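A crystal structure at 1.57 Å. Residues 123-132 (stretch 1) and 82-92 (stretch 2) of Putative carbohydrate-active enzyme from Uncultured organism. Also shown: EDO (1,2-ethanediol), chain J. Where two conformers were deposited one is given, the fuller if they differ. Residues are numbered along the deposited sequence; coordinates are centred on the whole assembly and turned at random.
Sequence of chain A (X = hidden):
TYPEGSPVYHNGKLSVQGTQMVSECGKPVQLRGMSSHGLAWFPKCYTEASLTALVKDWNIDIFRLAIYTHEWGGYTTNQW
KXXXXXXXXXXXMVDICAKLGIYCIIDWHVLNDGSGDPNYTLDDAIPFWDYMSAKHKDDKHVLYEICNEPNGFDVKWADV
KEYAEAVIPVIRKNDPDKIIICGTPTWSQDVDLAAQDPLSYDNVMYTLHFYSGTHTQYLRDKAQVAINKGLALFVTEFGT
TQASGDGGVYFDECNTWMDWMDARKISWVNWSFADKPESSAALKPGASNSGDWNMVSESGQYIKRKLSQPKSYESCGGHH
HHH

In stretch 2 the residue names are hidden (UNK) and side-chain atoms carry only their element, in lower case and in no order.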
# COMPACT_ATOMS: atom_id res chain seq x y z
N ASP A 123 -20.74 7.22 -0.73
CA ASP A 123 -21.46 7.54 -1.97
C ASP A 123 -20.57 7.37 -3.20
O ASP A 123 -21.07 7.07 -4.28
CB ASP A 123 -22.02 8.96 -1.95
CG ASP A 123 -23.18 9.14 -0.98
OD1 ASP A 123 -23.85 8.14 -0.66
OD2 ASP A 123 -23.42 10.29 -0.58
N ASP A 124 -19.25 7.58 -3.03
CA ASP A 124 -18.29 7.33 -4.11
C ASP A 124 -17.51 6.02 -3.94
O ASP A 124 -17.13 5.40 -4.94
CB ASP A 124 -17.30 8.50 -4.20
CG ASP A 124 -17.95 9.74 -4.72
OD1 ASP A 124 -18.62 9.65 -5.78
OD2 ASP A 124 -17.87 10.76 -4.02
N ALA A 125 -17.29 5.60 -2.70
CA ALA A 125 -16.49 4.39 -2.45
C ALA A 125 -17.17 3.11 -2.95
O ALA A 125 -16.53 2.20 -3.45
CB ALA A 125 -16.18 4.27 -0.97
N ILE A 126 -18.49 3.04 -2.80
CA ILE A 126 -19.22 1.86 -3.27
C ILE A 126 -19.13 1.70 -4.81
O ILE A 126 -18.72 0.65 -5.28
CB ILE A 126 -20.70 1.91 -2.79
CG1 ILE A 126 -20.79 1.71 -1.27
CG2 ILE A 126 -21.56 0.89 -3.50
CD1 ILE A 126 -20.35 0.39 -0.79
N PRO A 127 -19.47 2.75 -5.60
CA PRO A 127 -19.30 2.56 -7.05
C PRO A 127 -17.84 2.41 -7.50
O PRO A 127 -17.58 1.66 -8.45
CB PRO A 127 -19.91 3.83 -7.66
CG PRO A 127 -20.26 4.72 -6.53
CD PRO A 127 -20.26 3.94 -5.27
N PHE A 128 -16.91 3.06 -6.80
CA PHE A 128 -15.48 2.88 -7.08
C PHE A 128 -15.08 1.42 -6.91
O PHE A 128 -14.46 0.84 -7.80
CB PHE A 128 -14.64 3.75 -6.16
CG PHE A 128 -13.15 3.56 -6.32
CD1 PHE A 128 -12.45 4.21 -7.31
CD2 PHE A 128 -12.45 2.72 -5.45
CE1 PHE A 128 -11.07 4.02 -7.46
CE2 PHE A 128 -11.06 2.53 -5.60
CZ PHE A 128 -10.38 3.20 -6.58
N TRP A 129 -15.41 0.84 -5.76
CA TRP A 129 -14.96 -0.50 -5.47
C TRP A 129 -15.73 -1.54 -6.27
O TRP A 129 -15.17 -2.57 -6.63
CB TRP A 129 -15.03 -0.77 -3.97
CG TRP A 129 -13.83 -0.16 -3.25
CD1 TRP A 129 -13.83 0.78 -2.26
CD2 TRP A 129 -12.44 -0.45 -3.52
NE1 TRP A 129 -12.54 1.08 -1.89
CE2 TRP A 129 -11.67 0.34 -2.66
CE3 TRP A 129 -11.78 -1.31 -4.42
CZ2 TRP A 129 -10.25 0.28 -2.64
CZ3 TRP A 129 -10.40 -1.35 -4.42
CH2 TRP A 129 -9.64 -0.54 -3.54
N ASP A 130 -16.99 -1.25 -6.61
CA ASP A 130 -17.77 -2.11 -7.53
C ASP A 130 -17.05 -2.18 -8.88
O ASP A 130 -16.79 -3.27 -9.41
CB ASP A 130 -19.19 -1.55 -7.69
CG ASP A 130 -20.20 -2.56 -8.27
OD1 ASP A 130 -19.96 -3.76 -8.35
OD2 ASP A 130 -21.30 -2.10 -8.65
N TYR A 131 -16.72 -1.02 -9.43
CA TYR A 131 -16.00 -0.96 -10.68
C TYR A 131 -14.63 -1.65 -10.60
O TYR A 131 -14.31 -2.49 -11.45
CB TYR A 131 -15.79 0.48 -11.16
CG TYR A 131 -14.93 0.50 -12.39
CD1 TYR A 131 -15.48 0.18 -13.63
CD2 TYR A 131 -13.56 0.73 -12.32
CE1 TYR A 131 -14.69 0.14 -14.78
CE2 TYR A 131 -12.77 0.68 -13.45
CZ TYR A 131 -13.34 0.39 -14.68
OH TYR A 131 -12.58 0.34 -15.83
N MET A 132 -13.82 -1.32 -9.61
CA MET A 132 -12.44 -1.82 -9.60
C MET A 132 -12.37 -3.34 -9.44
O MET A 132 -11.54 -4.00 -10.06
CB MET A 132 -11.61 -1.14 -8.51
CG MET A 132 -11.23 0.31 -8.86
SD MET A 132 -10.10 0.38 -10.29
CE MET A 132 -10.26 2.07 -10.79
N UNK A 82 -12.67 13.72 -14.10
CA UNK A 82 -13.95 13.11 -13.73
C UNK A 82 -13.70 11.76 -13.04
O UNK A 82 -12.68 11.13 -13.30
c UNK A 82 -14.84 12.90 -14.96
o UNK A 82 -14.41 11.77 -15.69
N UNK A 83 -14.62 11.33 -12.19
CA UNK A 83 -14.48 10.07 -11.46
C UNK A 83 -14.23 8.86 -12.36
O UNK A 83 -13.34 8.04 -12.08
c UNK A 83 -17.15 10.84 -8.72
c UNK A 83 -15.83 10.88 -9.46
c UNK A 83 -15.73 9.85 -10.58
n UNK A 83 -18.55 12.09 -7.04
c UNK A 83 -17.25 12.05 -7.79
N UNK A 84 -14.97 8.74 -13.47
CA UNK A 84 -14.77 7.59 -14.35
C UNK A 84 -13.45 7.69 -15.13
O UNK A 84 -12.82 6.67 -15.43
o UNK A 84 -17.20 5.71 -14.31
c UNK A 84 -15.94 7.45 -15.33
o UNK A 84 -18.17 7.69 -14.47
c UNK A 84 -17.19 6.92 -14.66
N UNK A 85 -13.03 8.91 -15.47
CA UNK A 85 -11.71 9.07 -16.09
C UNK A 85 -10.56 8.80 -15.10
O UNK A 85 -9.50 8.34 -15.49
c UNK A 85 -12.42 10.66 -17.91
o UNK A 85 -12.91 11.79 -18.10
c UNK A 85 -11.55 10.45 -16.69
o UNK A 85 -12.60 9.69 -18.69
N UNK A 86 -10.77 9.14 -13.84
CA UNK A 86 -9.77 8.84 -12.81
C UNK A 86 -9.66 7.30 -12.73
O UNK A 86 -8.55 6.75 -12.64
c UNK A 86 -8.04 8.96 -10.26
c UNK A 86 -9.18 10.99 -9.73
c UNK A 86 -10.20 9.48 -11.47
c UNK A 86 -9.11 9.82 -10.48
c UNK A 86 -7.13 10.41 -8.60
c UNK A 86 -8.18 11.29 -8.79
c UNK A 86 -7.06 9.25 -9.34
o UNK A 86 -6.13 10.67 -7.67
N UNK A 87 -10.80 6.61 -12.81
CA UNK A 87 -10.79 5.14 -12.89
C UNK A 87 -9.91 4.64 -14.04
O UNK A 87 -9.14 3.68 -13.90
c UNK A 87 -12.22 4.58 -13.08
o UNK A 87 -12.64 5.10 -10.78
n UNK A 87 -14.35 4.24 -11.97
c UNK A 87 -13.08 4.66 -11.83
N UNK A 88 -10.02 5.28 -15.20
CA UNK A 88 -9.28 4.84 -16.38
C UNK A 88 -7.77 5.04 -16.20
O UNK A 88 -6.95 4.20 -16.60
c UNK A 88 -9.79 5.57 -17.62
N UNK A 89 -7.41 6.15 -15.56
CA UNK A 89 -6.02 6.43 -15.22
C UNK A 89 -5.44 5.38 -14.27
O UNK A 89 -4.29 4.93 -14.44
c UNK A 89 -3.13 8.44 -12.14
c UNK A 89 -4.61 8.22 -14.02
c UNK A 89 -2.17 8.96 -12.96
c UNK A 89 -4.35 8.08 -12.66
c UNK A 89 -2.41 9.11 -14.31
o UNK A 89 -0.96 9.34 -12.45
c UNK A 89 -5.95 7.82 -14.59
c UNK A 89 -3.62 8.75 -14.82
N UNK A 90 -6.21 5.03 -13.25
CA UNK A 90 -5.82 4.01 -12.29
C UNK A 90 -5.61 2.68 -13.01
O UNK A 90 -4.61 1.98 -12.78
c UNK A 90 -6.88 3.89 -11.17
c UNK A 90 -6.89 5.16 -10.31
c UNK A 90 -8.15 5.35 -9.44
c UNK A 90 -6.63 2.67 -10.29
N UNK A 91 -6.56 2.34 -13.89
CA UNK A 91 -6.46 1.10 -14.65
C UNK A 91 -5.16 1.04 -15.46
O UNK A 91 -4.53 -0.02 -15.57
o UNK A 91 -9.99 0.84 -15.68
c UNK A 91 -8.97 0.66 -14.97
o UNK A 91 -9.05 0.23 -13.80
c UNK A 91 -7.62 0.94 -15.63
N UNK A 92 -4.79 2.17 -16.07
CA UNK A 92 -3.54 2.25 -16.83
C UNK A 92 -2.34 1.92 -15.95
O UNK A 92 -1.44 1.18 -16.35
c UNK A 92 -3.35 3.63 -17.46
n UNK A 92 -4.37 5.18 -19.02
o UNK A 92 -5.03 3.04 -19.10
c UNK A 92 -4.33 3.92 -18.60
C1 EDO J . -15.36 3.38 -15.90
O1 EDO J . -15.31 3.88 -14.56
C2 EDO J . -13.98 3.35 -16.54
O2 EDO J . -13.56 4.68 -16.87
O HOH W 1 -18.63 13.79 -4.86

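Position 82 carries one carbon followed by one oxygen and lies beyond reach of stretch 1. This is a hydroxymethyl group, hence S82. It sits at the N-cap, and its OG accepts from the backbone N of position 85 at 3.2 Å (N-H...acceptor angle 155°), closing the first turn of the helix.

Position 83 has four carbons in a row ending in nitrogen, all torsions after chi1 near 180°. The terminal nitrogen lies 2.7 Å from OD1 of D124. An unbranched chain with a terminal amine is lysine, K83, and the short NZ contact is a salt bridge as well as a hydrogen bond. Water 1 joins the same pair, accepting from K83 NZ at 2.8 Å and donating to D124 OD2 at 3.2 Å.

Position 84 shows two carbons, the second bearing two oxygens: a short carboxylate, D84. It makes no contact with stretch 1 but holds the ethanediol, whose O1 donates to D84 OD1 and whose O2 donates to D84 O, both at 2.6 Å.

Position 85 repeats that pattern, two carbons and two oxygens, and points out of reach of stretch 1; it is D85. Its OD2 receives a weak hydrogen bond from S82 OG at 2.8 Å.

At position 86, one carbon leads to a six-carbon ring bearing one oxygen, which defines Y86. Its side chain makes no contact with stretch 1.

Position 87 has two carbons, the second carrying one atom each of oxygen and nitrogen. That is a carboxamide of asparagine length, N87. OD1 lies 3.6 Å from CD1 of F128, while ND2 lies 3.6 Å from CD2 of Y131 and donates to ethanediol O1 at 2.8 Å (159°).

Position 88 has a single carbon, directed away from stretch 1: A88.

Position 89 again has one carbon and a six-carbon ring with one oxygen, so it is Y89, with no contact across the interface.

Position 90 has four carbons, forked at the first, one arm two carbons long: I90. Its CD1 meets the edge of the F128 ring, 3.8 Å from CE1, and its CG2 lies 3.7 Å from CE of M132.

Position 91 has two carbons, the second with two oxygens, one of them 2.6 Å from OH of Y131. This is D91; Y131 OH donates to D91 OD2, and D91 OD1 lies 3.7 Å from SD of M132.

Position 92 ends in a carbon carrying oxygen and nitrogen after one other carbon, giving N92, out of reach.

The helix axes cross at -40° and approach no closer than 11.4 Å, so side chains must span the gap. The salt bridge of K83 with D124 and the hydrogen bond from Y131 to D91 supply the polar ties. Between them along stretch 2, N87 packs by F128 and Y131, while I90 adds apolar contacts with F128 and M132. Ethanediol, probably from the crystallisation liquor, lies over one face of the Y131 ring. In all, 374 Å² is buried.

Stretch 2 (82-92) SKDDYNAYIDN
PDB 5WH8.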